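Local structure of Lin1840 protein (4ZOC) at residues E8-M13 with E327-M332; L15-A20 with N80-P85; E113-M118 with S162-A167; A167-Y172 with M186-K191; A391-V396 with T423-V428. The protein probably hydrolyses terminal, non-reducing beta-D-glucosyl residues to release beta-D-glucose, as a family 3 glycoside hydrolase involved in beta-1,2-glucan metabolism. The protein carries 2 engineered substitutions. All coordinates share one frame; numbering follows the deposited sequence.

Contact 1 (E8-M13 with E327-M332); sequences ELVSQM and EAVLRM
V329 meets both V10 and M13, the two residues of 8-13 that reach across to 327-332. Its CG1, anti to the backbone N (chi1 170°), takes the thioether of M13 at the shortest distance of the interface, 3.7 Å from SD to V329 CG1. The M13 chain bends at its last torsion (chi3 83°), which carries the terminal methyl back over the same valine branch: M13 CE lies 4.0 Å from V329 CG1. The two side chains slide past each other in opposite directions, an alongside rather than head-on approach. M13 is the first residue to leave helical backbone angles, with M13 N still bonded to L9 O. V10 adds its CG2 to the same target, 4.3 Å from V329 CG1. The other valine branch, V329 CG2, packs against K18 O, in the backbone of helix 15-21.

One residue on, L330 brings backbone and side chain together. V10 CG2 is 4.3 Å from L330 CA and equally far from L330 CD1, so a single methyl rests where the leucine branch leaves its helix. The closest CA pair agrees, with V10 CA and L330 CA 6.6 Å apart. L330 also leans on Q3, V6 and Q7 of helix 3-12. On the far side of the turn, R331 forms a salt bridge with D299.

The contact is apolar throughout and buries 152 Å². Helix 3-12 precedes the first barrel strand, 23-25. The contact thus joins the N-terminal helix to a helix, 322-338, that follows the last strand, 301-302, of the TIM-barrel domain.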
# COMPACT_ATOMS: atom_id res chain seq x y z
N GLU A 8 43.96 -22.89 -6.75
CA GLU A 8 44.34 -24.20 -7.26
C GLU A 8 43.16 -25.20 -7.13
O GLU A 8 42.88 -25.99 -8.03
CB GLU A 8 45.59 -24.66 -6.51
CG GLU A 8 46.08 -26.05 -6.86
CD GLU A 8 47.31 -26.41 -6.03
OE1 GLU A 8 48.39 -26.35 -6.62
OE2 GLU A 8 47.20 -26.72 -4.80
N LEU A 9 42.41 -25.12 -6.03
CA LEU A 9 41.19 -25.99 -5.89
C LEU A 9 40.20 -25.81 -7.02
O LEU A 9 39.72 -26.78 -7.61
CB LEU A 9 40.51 -25.76 -4.55
CG LEU A 9 41.09 -26.51 -3.34
CD1 LEU A 9 40.43 -25.97 -2.08
CD2 LEU A 9 40.89 -28.01 -3.45
N VAL A 10 39.87 -24.54 -7.30
CA VAL A 10 38.94 -24.25 -8.35
C VAL A 10 39.45 -24.89 -9.63
O VAL A 10 38.69 -25.53 -10.36
CB VAL A 10 38.79 -22.72 -8.58
CG1 VAL A 10 37.69 -22.46 -9.59
CG2 VAL A 10 38.46 -22.01 -7.26
N SER A 11 40.75 -24.69 -9.90
CA SER A 11 41.39 -25.24 -11.12
C SER A 11 41.30 -26.71 -11.23
O SER A 11 41.12 -27.18 -12.32
CB SER A 11 42.85 -24.91 -11.22
OG SER A 11 43.01 -23.53 -11.09
N GLN A 12 41.41 -27.41 -10.11
CA GLN A 12 41.36 -28.89 -10.06
C GLN A 12 39.98 -29.52 -10.05
O GLN A 12 39.85 -30.73 -10.33
CB GLN A 12 42.08 -29.38 -8.83
CG GLN A 12 43.55 -29.08 -8.81
CD GLN A 12 44.07 -29.49 -7.42
OE1 GLN A 12 43.62 -28.98 -6.40
NE2 GLN A 12 44.93 -30.49 -7.38
N MET A 13 38.95 -28.76 -9.69
CA MET A 13 37.61 -29.31 -9.64
C MET A 13 37.04 -29.61 -11.01
O MET A 13 37.23 -28.87 -11.95
CB MET A 13 36.67 -28.34 -8.85
CG MET A 13 37.03 -28.19 -7.36
SD MET A 13 36.18 -26.77 -6.63
CE MET A 13 34.60 -27.48 -6.26
N GLU A 327 33.49 -18.21 -10.58
CA GLU A 327 33.42 -17.06 -9.65
C GLU A 327 32.61 -17.44 -8.42
O GLU A 327 33.02 -17.12 -7.31
CB GLU A 327 32.87 -15.78 -10.36
CG GLU A 327 33.92 -15.19 -11.33
CD GLU A 327 33.37 -14.29 -12.43
OE1 GLU A 327 32.25 -13.75 -12.29
OE2 GLU A 327 34.11 -14.10 -13.43
N ALA A 328 31.50 -18.11 -8.62
CA ALA A 328 30.67 -18.53 -7.51
C ALA A 328 31.43 -19.55 -6.63
O ALA A 328 31.46 -19.45 -5.40
CB ALA A 328 29.36 -19.16 -8.01
N VAL A 329 32.09 -20.51 -7.27
CA VAL A 329 32.87 -21.49 -6.52
C VAL A 329 33.98 -20.79 -5.68
O VAL A 329 34.17 -21.11 -4.50
CB VAL A 329 33.41 -22.60 -7.46
CG1 VAL A 329 34.41 -23.47 -6.73
CG2 VAL A 329 32.29 -23.42 -8.04
N LEU A 330 34.74 -19.87 -6.28
CA LEU A 330 35.77 -19.16 -5.60
C LEU A 330 35.18 -18.41 -4.40
O LEU A 330 35.76 -18.40 -3.33
CB LEU A 330 36.47 -18.18 -6.52
CG LEU A 330 37.62 -17.40 -5.86
CD1 LEU A 330 38.67 -18.28 -5.18
CD2 LEU A 330 38.25 -16.51 -6.92
N ARG A 331 34.02 -17.76 -4.58
CA ARG A 331 33.41 -17.15 -3.39
C ARG A 331 33.08 -18.14 -2.21
O ARG A 331 33.36 -17.84 -1.01
CB ARG A 331 32.22 -16.28 -3.81
CG ARG A 331 32.66 -15.04 -4.57
CD ARG A 331 31.53 -14.00 -4.81
NE ARG A 331 30.57 -14.45 -5.78
CZ ARG A 331 30.58 -14.19 -7.10
NH1 ARG A 331 29.61 -14.65 -7.88
NH2 ARG A 331 31.54 -13.44 -7.61
N MET A 332 32.57 -19.30 -2.56
CA MET A 332 32.25 -20.37 -1.59
C MET A 332 33.54 -20.81 -0.87
O MET A 332 33.61 -20.94 0.34
CB MET A 332 31.55 -21.54 -2.31
CG MET A 332 30.05 -21.34 -2.62
SD MET A 332 29.10 -21.30 -1.06
CE MET A 332 29.15 -23.06 -0.64

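Contact 2 (L15-A20 with N80-P85); sequences LDEKIA and NRLGIP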
# COMPACT_ATOMS: atom_id res chain seq x y z
N LEU A 15 33.79 -30.06 -13.59
CA LEU A 15 32.56 -29.26 -13.77
C LEU A 15 31.52 -29.74 -12.76
O LEU A 15 30.90 -28.92 -12.11
CB LEU A 15 32.00 -29.35 -15.20
CG LEU A 15 30.74 -28.50 -15.55
CD1 LEU A 15 31.06 -27.04 -15.32
CD2 LEU A 15 30.29 -28.75 -16.97
N ASP A 16 31.32 -31.05 -12.63
CA ASP A 16 30.27 -31.54 -11.77
C ASP A 16 30.56 -31.20 -10.31
O ASP A 16 29.61 -30.91 -9.52
CB ASP A 16 30.05 -33.04 -11.93
CG ASP A 16 29.17 -33.41 -13.10
OD1 ASP A 16 28.63 -32.54 -13.82
OD2 ASP A 16 28.99 -34.64 -13.29
N GLU A 17 31.84 -31.20 -9.93
CA GLU A 17 32.20 -30.82 -8.54
C GLU A 17 31.87 -29.33 -8.30
O GLU A 17 31.38 -28.92 -7.25
CB GLU A 17 33.69 -31.04 -8.26
CG GLU A 17 34.02 -32.48 -7.92
CD GLU A 17 35.47 -32.82 -7.97
OE1 GLU A 17 36.28 -32.07 -8.58
OE2 GLU A 17 35.77 -33.90 -7.40
N LYS A 18 32.22 -28.50 -9.28
CA LYS A 18 31.96 -27.05 -9.17
C LYS A 18 30.47 -26.79 -9.08
O LYS A 18 30.05 -26.00 -8.22
CB LYS A 18 32.56 -26.26 -10.33
CG LYS A 18 34.05 -26.31 -10.29
CD LYS A 18 34.74 -25.40 -11.27
CE LYS A 18 34.59 -25.88 -12.69
NZ LYS A 18 35.45 -25.02 -13.54
N ILE A 19 29.68 -27.47 -9.89
CA ILE A 19 28.22 -27.30 -9.87
C ILE A 19 27.65 -27.65 -8.47
O ILE A 19 26.89 -26.86 -7.88
CB ILE A 19 27.54 -28.16 -10.99
CG1 ILE A 19 27.90 -27.67 -12.44
CG2 ILE A 19 26.01 -28.27 -10.74
CD1 ILE A 19 27.39 -28.62 -13.53
N ALA A 20 28.01 -28.80 -7.90
CA ALA A 20 27.48 -29.20 -6.61
C ALA A 20 27.92 -28.32 -5.46
O ALA A 20 27.20 -28.22 -4.43
CB ALA A 20 27.83 -30.67 -6.34
N ASN A 80 35.18 -36.94 0.05
CA ASN A 80 35.35 -35.84 -0.83
C ASN A 80 36.73 -35.87 -1.50
O ASN A 80 37.76 -35.92 -0.81
CB ASN A 80 35.21 -34.53 -0.06
CG ASN A 80 35.20 -33.34 -0.98
OD1 ASN A 80 36.21 -32.67 -1.17
ND2 ASN A 80 34.04 -33.09 -1.56
N ARG A 81 36.78 -35.75 -2.82
CA ARG A 81 38.06 -36.02 -3.51
C ARG A 81 39.15 -35.00 -3.18
O ARG A 81 40.29 -35.38 -2.93
CB ARG A 81 37.87 -36.05 -5.01
CG ARG A 81 39.12 -36.35 -5.82
CD ARG A 81 38.72 -36.43 -7.28
NE ARG A 81 38.37 -35.12 -7.86
CZ ARG A 81 39.22 -34.26 -8.42
NH1 ARG A 81 40.50 -34.59 -8.51
NH2 ARG A 81 38.81 -33.09 -8.95
N LEU A 82 38.80 -33.71 -3.16
CA LEU A 82 39.80 -32.67 -2.92
C LEU A 82 39.90 -32.13 -1.50
O LEU A 82 40.80 -31.32 -1.23
CB LEU A 82 39.63 -31.49 -3.90
CG LEU A 82 39.76 -31.83 -5.39
CD1 LEU A 82 39.28 -30.67 -6.25
CD2 LEU A 82 41.20 -32.20 -5.75
N GLY A 83 39.05 -32.61 -0.58
CA GLY A 83 39.16 -32.19 0.81
C GLY A 83 38.53 -30.84 1.08
O GLY A 83 39.05 -30.05 1.85
N ILE A 84 37.42 -30.58 0.40
CA ILE A 84 36.69 -29.29 0.55
C ILE A 84 35.58 -29.48 1.58
O ILE A 84 34.55 -30.16 1.27
CB ILE A 84 36.11 -28.79 -0.78
CG1 ILE A 84 37.20 -28.60 -1.83
CG2 ILE A 84 35.48 -27.41 -0.61
CD1 ILE A 84 36.60 -28.38 -3.22
N PRO A 85 35.81 -29.00 2.82
CA PRO A 85 34.83 -29.21 3.88
C PRO A 85 33.54 -28.48 3.60
O PRO A 85 33.53 -27.51 2.84
CB PRO A 85 35.48 -28.58 5.14
CG PRO A 85 36.84 -28.26 4.76
CD PRO A 85 36.86 -28.09 3.26
O HOH W 1 36.37 -32.68 -4.62
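E17 OE1 is gripped twice: R81 NH2 donates to it over 2.8 Å, and T14 N, just ahead of the helix, donates to it as well. With the second oxygen this makes a side-on, bidentate salt bridge on the surface of the TIM-barrel domain, tying helix 15-21 to the loop between helix 66-79 and strand 87-90. R81 NE reaches E17 OE2 at 2.9 Å, each oxygen using its syn lone pair. Two N-H...O angles of 164° and 161° establish the two-point grip; planes of carboxylate and guanidinium 4° apart are consistent with it holding both groups flat. Bent at chi3, the arginine turns its NE edge toward the glutamate, and the two chains cross at about a right angle. R81 NH2 has a second acceptor in Q12 O, so the C-terminal end of helix 3-12 is joined to the same nitrogen.

The loop keeps its own shape through N80 OD1, which accepts I84 N at 2.9 Å and, weakly, G83 N. A water accepts L82 N at 3.0 Å and donates a weak bond to E17 OE2. L82 CD2 sits 3.6 Å above the guanidinium plane of R81, offset toward its rim, and L82 CD1 lies 4.0 Å from E17 OE1.

Contact 3 (E113-M118 with S162-A167); sequences ETVRVM and SELGKA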
# COMPACT_ATOMS: atom_id res chain seq x y z
N GLU A 113 24.35 -1.56 22.25
CA GLU A 113 25.16 -2.55 23.01
C GLU A 113 24.28 -3.78 23.37
O GLU A 113 24.74 -4.89 23.29
CB GLU A 113 25.82 -1.91 24.21
CG GLU A 113 26.64 -2.87 25.10
CD GLU A 113 27.82 -3.47 24.47
OE1 GLU A 113 28.16 -3.17 23.28
OE2 GLU A 113 28.42 -4.31 25.18
N THR A 114 22.99 -3.59 23.70
CA THR A 114 22.09 -4.70 23.89
C THR A 114 22.07 -5.63 22.68
O THR A 114 22.10 -6.83 22.83
CB THR A 114 20.67 -4.24 24.26
OG1 THR A 114 20.68 -3.58 25.52
CG2 THR A 114 19.57 -5.32 24.25
N VAL A 115 21.91 -5.05 21.48
CA VAL A 115 21.88 -5.86 20.25
C VAL A 115 23.21 -6.55 19.97
O VAL A 115 23.23 -7.72 19.61
CB VAL A 115 21.39 -4.97 19.11
CG1 VAL A 115 21.52 -5.67 17.82
CG2 VAL A 115 19.95 -4.52 19.47
N ARG A 116 24.32 -5.86 20.17
CA ARG A 116 25.61 -6.53 20.02
C ARG A 116 25.80 -7.72 20.98
O ARG A 116 26.29 -8.78 20.60
CB ARG A 116 26.72 -5.51 20.20
CG ARG A 116 28.13 -6.03 19.83
CD ARG A 116 29.26 -5.15 20.42
NE ARG A 116 29.31 -5.31 21.87
CZ ARG A 116 29.78 -6.35 22.51
NH1 ARG A 116 30.37 -7.36 21.83
NH2 ARG A 116 29.70 -6.41 23.83
N VAL A 117 25.45 -7.52 22.25
CA VAL A 117 25.56 -8.60 23.22
C VAL A 117 24.67 -9.79 22.85
O VAL A 117 25.09 -10.94 22.95
CB VAL A 117 25.23 -8.11 24.64
CG1 VAL A 117 25.03 -9.28 25.61
CG2 VAL A 117 26.32 -7.17 25.13
N MET A 118 23.44 -9.50 22.43
CA MET A 118 22.57 -10.54 21.95
C MET A 118 23.30 -11.36 20.88
O MET A 118 23.34 -12.61 20.93
CB MET A 118 21.26 -10.01 21.43
CG MET A 118 20.29 -11.07 20.87
SD MET A 118 20.60 -11.73 19.24
CE MET A 118 20.38 -10.35 18.17
N SER A 162 19.61 0.50 10.43
CA SER A 162 21.03 0.49 10.01
C SER A 162 21.98 0.35 11.22
O SER A 162 22.89 -0.49 11.19
CB SER A 162 21.38 1.76 9.22
OG SER A 162 20.69 1.86 7.96
N GLU A 163 21.73 1.12 12.28
CA GLU A 163 22.61 1.19 13.50
C GLU A 163 22.55 -0.14 14.23
O GLU A 163 23.58 -0.72 14.58
CB GLU A 163 22.27 2.35 14.36
CG GLU A 163 22.57 3.70 13.67
CD GLU A 163 24.05 3.92 13.55
OE1 GLU A 163 24.68 4.03 14.57
OE2 GLU A 163 24.61 3.94 12.44
N LEU A 164 21.35 -0.68 14.39
CA LEU A 164 21.22 -1.98 15.06
C LEU A 164 21.71 -3.19 14.22
O LEU A 164 22.27 -4.19 14.76
CB LEU A 164 19.81 -2.17 15.56
CG LEU A 164 19.34 -1.05 16.52
CD1 LEU A 164 17.95 -1.49 17.01
CD2 LEU A 164 20.21 -0.79 17.71
N GLY A 165 21.57 -3.11 12.91
CA GLY A 165 22.13 -4.11 12.05
C GLY A 165 23.64 -4.17 12.17
O GLY A 165 24.21 -5.25 12.24
N LYS A 166 24.28 -3.01 12.15
CA LYS A 166 25.70 -2.95 12.35
C LYS A 166 26.10 -3.54 13.71
O LYS A 166 27.07 -4.32 13.79
CB LYS A 166 26.28 -1.56 12.23
CG LYS A 166 26.21 -1.04 10.85
CD LYS A 166 26.90 0.31 10.71
CE LYS A 166 26.09 1.36 11.33
NZ LYS A 166 26.87 2.64 11.28
N ALA A 167 25.36 -3.21 14.77
CA ALA A 167 25.62 -3.82 16.05
C ALA A 167 25.50 -5.35 16.04
O ALA A 167 26.34 -6.02 16.65
CB ALA A 167 24.75 -3.19 17.11
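R116 runs along helix 158-173 before turning back to its own helix. At its base, R116 CA makes a CA-H...O contact with A167 O, and R116 CB lies 4.3 Å from A167 CB. R116 CB and CG both lie against the same carbonyl oxygen, each 3.6 Å from A167 O, with CG also close to G171 CA. R116 CD passes D170 OD2 at 3.4 Å. There the chain bends (chi3 70°) and the guanidinium leaves the neighbouring helix: R116 NE donates to E113 OE1 at 2.8 Å and R116 NH2 to E113 OE2, a side-on grip in the guanidinium plane though up to 29° out of the carboxylate plane. R116 NH1 forms a salt bridge with E120, one turn further along.

V115 fills the other half of the interface. Its CG1 is 3.5 Å from L164 O and close to A167 CB, while V115 CG2 meets L164 CD2 at 4.1 Å, the side chains crossing at about a right angle.

The axes approach to 8.4 Å at a signed crossing angle of -34°. Helices 112-128 and 158-173 lead into the adjacent parallel barrel strands 133-134 and 187-193; helix 221-228 packs on S162 and K166, and helix 361-374 reaches T114 and V117.

Contact 4 (A167-Y172 with M186-K191); sequences AMVDGY and MAACVK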
# COMPACT_ATOMS: atom_id res chain seq x y z
N ALA A 167 25.36 -3.21 14.77
CA ALA A 167 25.62 -3.82 16.05
C ALA A 167 25.50 -5.35 16.04
O ALA A 167 26.34 -6.02 16.65
CB ALA A 167 24.75 -3.19 17.11
N MET A 168 24.50 -5.90 15.31
CA MET A 168 24.35 -7.37 15.24
C MET A 168 25.51 -8.01 14.51
O MET A 168 26.11 -9.01 14.98
CB MET A 168 23.08 -7.75 14.54
CG MET A 168 21.82 -7.69 15.33
SD MET A 168 20.51 -8.82 14.67
CE MET A 168 19.22 -7.85 15.42
N VAL A 169 25.89 -7.41 13.38
CA VAL A 169 27.03 -7.94 12.59
C VAL A 169 28.30 -7.96 13.46
O VAL A 169 29.03 -8.96 13.49
CB VAL A 169 27.24 -7.11 11.31
CG1 VAL A 169 28.57 -7.51 10.63
CG2 VAL A 169 26.08 -7.31 10.36
N ASP A 170 28.56 -6.86 14.17
CA ASP A 170 29.72 -6.76 15.05
C ASP A 170 29.65 -7.85 16.16
O ASP A 170 30.62 -8.53 16.45
CB ASP A 170 29.74 -5.38 15.66
CG ASP A 170 30.96 -5.13 16.51
OD1 ASP A 170 32.06 -5.69 16.24
OD2 ASP A 170 30.83 -4.32 17.46
N GLY A 171 28.48 -8.02 16.75
CA GLY A 171 28.27 -9.05 17.78
C GLY A 171 28.53 -10.47 17.28
O GLY A 171 29.21 -11.31 17.96
N TYR A 172 28.02 -10.77 16.09
CA TYR A 172 28.19 -12.16 15.54
C TYR A 172 29.63 -12.41 15.13
O TYR A 172 30.18 -13.44 15.45
CB TYR A 172 27.30 -12.41 14.32
CG TYR A 172 25.78 -12.44 14.56
CD1 TYR A 172 25.23 -13.27 15.51
CD2 TYR A 172 24.90 -11.75 13.72
CE1 TYR A 172 23.87 -13.36 15.68
CE2 TYR A 172 23.52 -11.81 13.95
CZ TYR A 172 23.01 -12.62 14.91
OH TYR A 172 21.64 -12.70 15.11
N MET A 186 30.99 -15.97 14.47
CA MET A 186 30.53 -16.67 13.28
C MET A 186 30.23 -15.66 12.18
O MET A 186 30.12 -14.45 12.44
CB MET A 186 29.27 -17.48 13.61
CG MET A 186 28.01 -16.67 13.88
SD MET A 186 26.68 -17.63 14.62
CE MET A 186 26.53 -19.00 13.52
N ALA A 187 30.08 -16.14 10.95
CA ALA A 187 29.69 -15.27 9.84
C ALA A 187 28.21 -14.90 9.94
O ALA A 187 27.34 -15.74 10.24
CB ALA A 187 29.98 -15.90 8.53
N ALA A 188 27.94 -13.64 9.61
CA ALA A 188 26.59 -13.13 9.48
C ALA A 188 26.18 -13.11 8.02
O ALA A 188 27.01 -12.97 7.16
CB ALA A 188 26.52 -11.74 10.10
N CYS A 189 24.88 -13.24 7.76
CA CYS A 189 24.29 -13.17 6.47
C CYS A 189 23.11 -12.17 6.54
O CYS A 189 22.09 -12.44 7.14
CB CYS A 189 23.72 -14.51 6.05
SG CYS A 189 22.96 -14.57 4.46
N VAL A 190 23.28 -11.07 5.85
CA VAL A 190 22.27 -9.99 5.72
C VAL A 190 21.11 -10.54 4.93
O VAL A 190 21.35 -11.16 3.91
CB VAL A 190 22.91 -8.75 5.00
CG1 VAL A 190 21.90 -7.73 4.52
CG2 VAL A 190 23.87 -8.02 5.94
N LYS A 191 19.86 -10.26 5.32
CA LYS A 191 18.73 -10.71 4.52
C LYS A 191 17.61 -9.62 4.69
O LYS A 191 17.69 -8.81 5.65
CB LYS A 191 18.24 -12.12 4.93
CG LYS A 191 17.63 -12.17 6.30
CD LYS A 191 17.45 -13.59 6.77
CE LYS A 191 16.59 -13.74 7.98
NZ LYS A 191 16.52 -15.13 8.42
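Y172 and M186 form the tight end of this contact, where the helix meets the residue just before the strand. M186 N donates to Y172 O over 2.8 Å, with a nearly straight N-H...O angle of 166°; the donor stands 36° out of the carbonyl plane. The same carbonyl also accepts Q185 NE2, so two donors hold it. The backbones are close enough to bring Y172 O within 3.2 Å of M186 O, a pair of acceptors that cannot bond. Beside this bond the side chains touch at their roots: Y172 CB is 4.3 Å from M186 CG, which takes the crowded position between backbone N and carbonyl carbon (chi1 70°).

Further along the strand, A188 CB meets the tyrosine ring, 4.0 Å from Y172 CD2. The ring's hydroxyl lies well away from the strand segment and pairs with S136 OG.

Packing thins toward the start of the helix segment. V169 CG2 reaches A188 CB at just 4.5 Å, and V190 CG2 stays 5.0 Å from V169 CG2. This looser side is not a solvent side: helix 221-228 supplies A226 to both valines and Y223 to V190. Solvent lies with D170, which is exposed and takes no part in the contact.

One backbone bond therefore joins the two segments, and contacts of methyl, methylene and ring carbons make up the rest; next to it, Q173 OE1 at the helix end accepts A188 N of barrel strand 187-193. The chemistry implies a buried joint whose buried carbonyl oxygen, Y172 O, has two donors.

Contact 5 (A391-V396 with T423-V428); sequences AKIALV and TGLREV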
# COMPACT_ATOMS: atom_id res chain seq x y z
N ALA A 391 1.95 -6.66 47.01
CA ALA A 391 0.71 -6.57 46.24
C ALA A 391 0.12 -7.93 45.99
O ALA A 391 0.82 -8.87 45.51
CB ALA A 391 0.93 -5.84 44.93
N LYS A 392 -1.17 -8.05 46.29
CA LYS A 392 -1.92 -9.30 46.06
C LYS A 392 -2.45 -9.28 44.61
O LYS A 392 -3.28 -8.47 44.24
CB LYS A 392 -3.07 -9.45 47.07
CG LYS A 392 -2.65 -9.50 48.54
CD LYS A 392 -3.85 -9.57 49.50
CE LYS A 392 -4.77 -10.76 49.29
NZ LYS A 392 -5.96 -10.84 50.20
N ILE A 393 -1.90 -10.18 43.79
CA ILE A 393 -2.05 -10.15 42.34
C ILE A 393 -2.96 -11.29 41.91
O ILE A 393 -2.73 -12.47 42.20
CB ILE A 393 -0.68 -10.35 41.64
CG1 ILE A 393 0.18 -9.13 41.89
CG2 ILE A 393 -0.94 -10.60 40.14
CD1 ILE A 393 1.65 -9.29 41.45
N ALA A 394 -3.99 -10.96 41.18
CA ALA A 394 -4.69 -11.95 40.34
C ALA A 394 -4.10 -11.87 38.94
O ALA A 394 -4.18 -10.84 38.23
CB ALA A 394 -6.19 -11.70 40.29
N LEU A 395 -3.50 -12.97 38.56
CA LEU A 395 -2.81 -13.14 37.26
C LEU A 395 -3.77 -13.92 36.38
O LEU A 395 -4.06 -15.10 36.62
CB LEU A 395 -1.48 -13.90 37.44
CG LEU A 395 -0.82 -14.28 36.11
CD1 LEU A 395 -0.43 -13.10 35.25
CD2 LEU A 395 0.40 -15.11 36.38
N VAL A 396 -4.32 -13.29 35.38
CA VAL A 396 -5.31 -13.95 34.57
C VAL A 396 -5.06 -13.82 33.08
O VAL A 396 -4.46 -12.82 32.64
CB VAL A 396 -6.75 -13.51 34.91
CG1 VAL A 396 -7.03 -13.53 36.44
CG2 VAL A 396 -6.97 -12.13 34.50
N THR A 423 5.48 -18.21 36.82
CA THR A 423 6.70 -18.62 37.50
C THR A 423 7.54 -17.39 37.84
O THR A 423 8.07 -17.27 38.95
CB THR A 423 7.47 -19.66 36.67
OG1 THR A 423 6.66 -20.81 36.51
CG2 THR A 423 8.83 -20.06 37.33
N GLY A 424 7.64 -16.47 36.89
CA GLY A 424 8.39 -15.22 37.10
C GLY A 424 7.76 -14.40 38.23
O GLY A 424 8.46 -13.94 39.15
N LEU A 425 6.44 -14.28 38.26
CA LEU A 425 5.81 -13.44 39.29
C LEU A 425 5.98 -14.05 40.69
O LEU A 425 6.20 -13.32 41.68
CB LEU A 425 4.29 -13.22 38.97
CG LEU A 425 3.91 -12.39 37.77
CD1 LEU A 425 2.46 -11.94 37.91
CD2 LEU A 425 4.82 -11.22 37.61
N ARG A 426 5.93 -15.38 40.77
CA ARG A 426 5.96 -16.03 42.10
C ARG A 426 7.34 -16.01 42.70
O ARG A 426 7.47 -16.17 43.92
CB ARG A 426 5.48 -17.50 41.99
CG ARG A 426 3.98 -17.65 41.74
CD ARG A 426 3.55 -19.11 41.94
NE ARG A 426 2.14 -19.23 41.60
CZ ARG A 426 1.13 -18.89 42.37
NH1 ARG A 426 1.33 -18.39 43.57
NH2 ARG A 426 -0.10 -19.05 41.91
N GLU A 427 8.38 -15.76 41.90
CA GLU A 427 9.70 -15.47 42.47
C GLU A 427 9.75 -14.16 43.21
O GLU A 427 10.66 -13.94 43.97
CB GLU A 427 10.77 -15.44 41.37
CG GLU A 427 10.98 -16.79 40.70
CD GLU A 427 12.07 -16.78 39.62
OE1 GLU A 427 12.49 -15.72 39.02
OE2 GLU A 427 12.51 -17.90 39.34
N VAL A 428 8.82 -13.25 42.95
CA VAL A 428 8.95 -11.82 43.38
C VAL A 428 7.82 -11.47 44.33
O VAL A 428 8.05 -10.89 45.40
CB VAL A 428 8.96 -10.90 42.16
CG1 VAL A 428 8.90 -9.46 42.55
CG2 VAL A 428 10.21 -11.19 41.31
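Strand 393-396 and helix 423-426 face each other with their backbones well separated, the nearest CA atoms, those of L395 and L425, being 8.9 Å apart. That gap is bridged by side chains alone. L425 comes from the helix with its CG anti to the carbonyl carbon (chi1 -68°), and one branch, CD1, does all the touching. It reaches both L395 methyls: L425 CD1 is 4.1 Å from L395 CD1 and 4.1 Å from L395 CD2, so it sits against the fork of the other leucine. The two leucines cross obliquely. L395 presents this fork because its CG is anti to the backbone N (chi1 172°), reaching out from the strand. I393, two residues earlier and on the same face of the strand, adds its short branch, with I393 CG2 4.3 Å from L425 CD1.

The strand residues also pack within their sheet, I393 on V459 and V461, L395 on V432 and V434. From its other neighbours L425 receives A537 and L540 of helix 532-541, which places it between the sheet and a second helix. The strand and helix of this contact belong to the beta-alpha-beta unit of strand 393-397, helix 421-426 and strand 432-436, in the C-terminal domain of the family 3 fold.

Charges stay outside this patch: R426 pairs with E422 and E427 with R534. With every touching atom a methyl carbon and all three residues buried, the contact rests on dispersion and exclusion of water; it carries no directional bond to fix an angle.

Contacts 1, 4 and 5 are buried, contact 3 is partly buried and contact 2 lies at the surface. Contacts 1 and 2 touch at the edge of the barrel domain, their centres 9 Å apart: helices 3-12 and 15-21 follow each other, and M13, between them, packs on K18 and L82. Yet contact 1 is apolar, whereas contact 2 is a salt bridge with a water. Contacts 3 and 4 share A167 and helix 158-173, joined to a neighbouring helix in one and to a barrel strand in the other, near the spatial centre of the chain (10 and 12 Å from it). Contact 5, in the C-terminal domain, rests on methyl carbons alone, whereas contact 1 also uses a thioether sulfur.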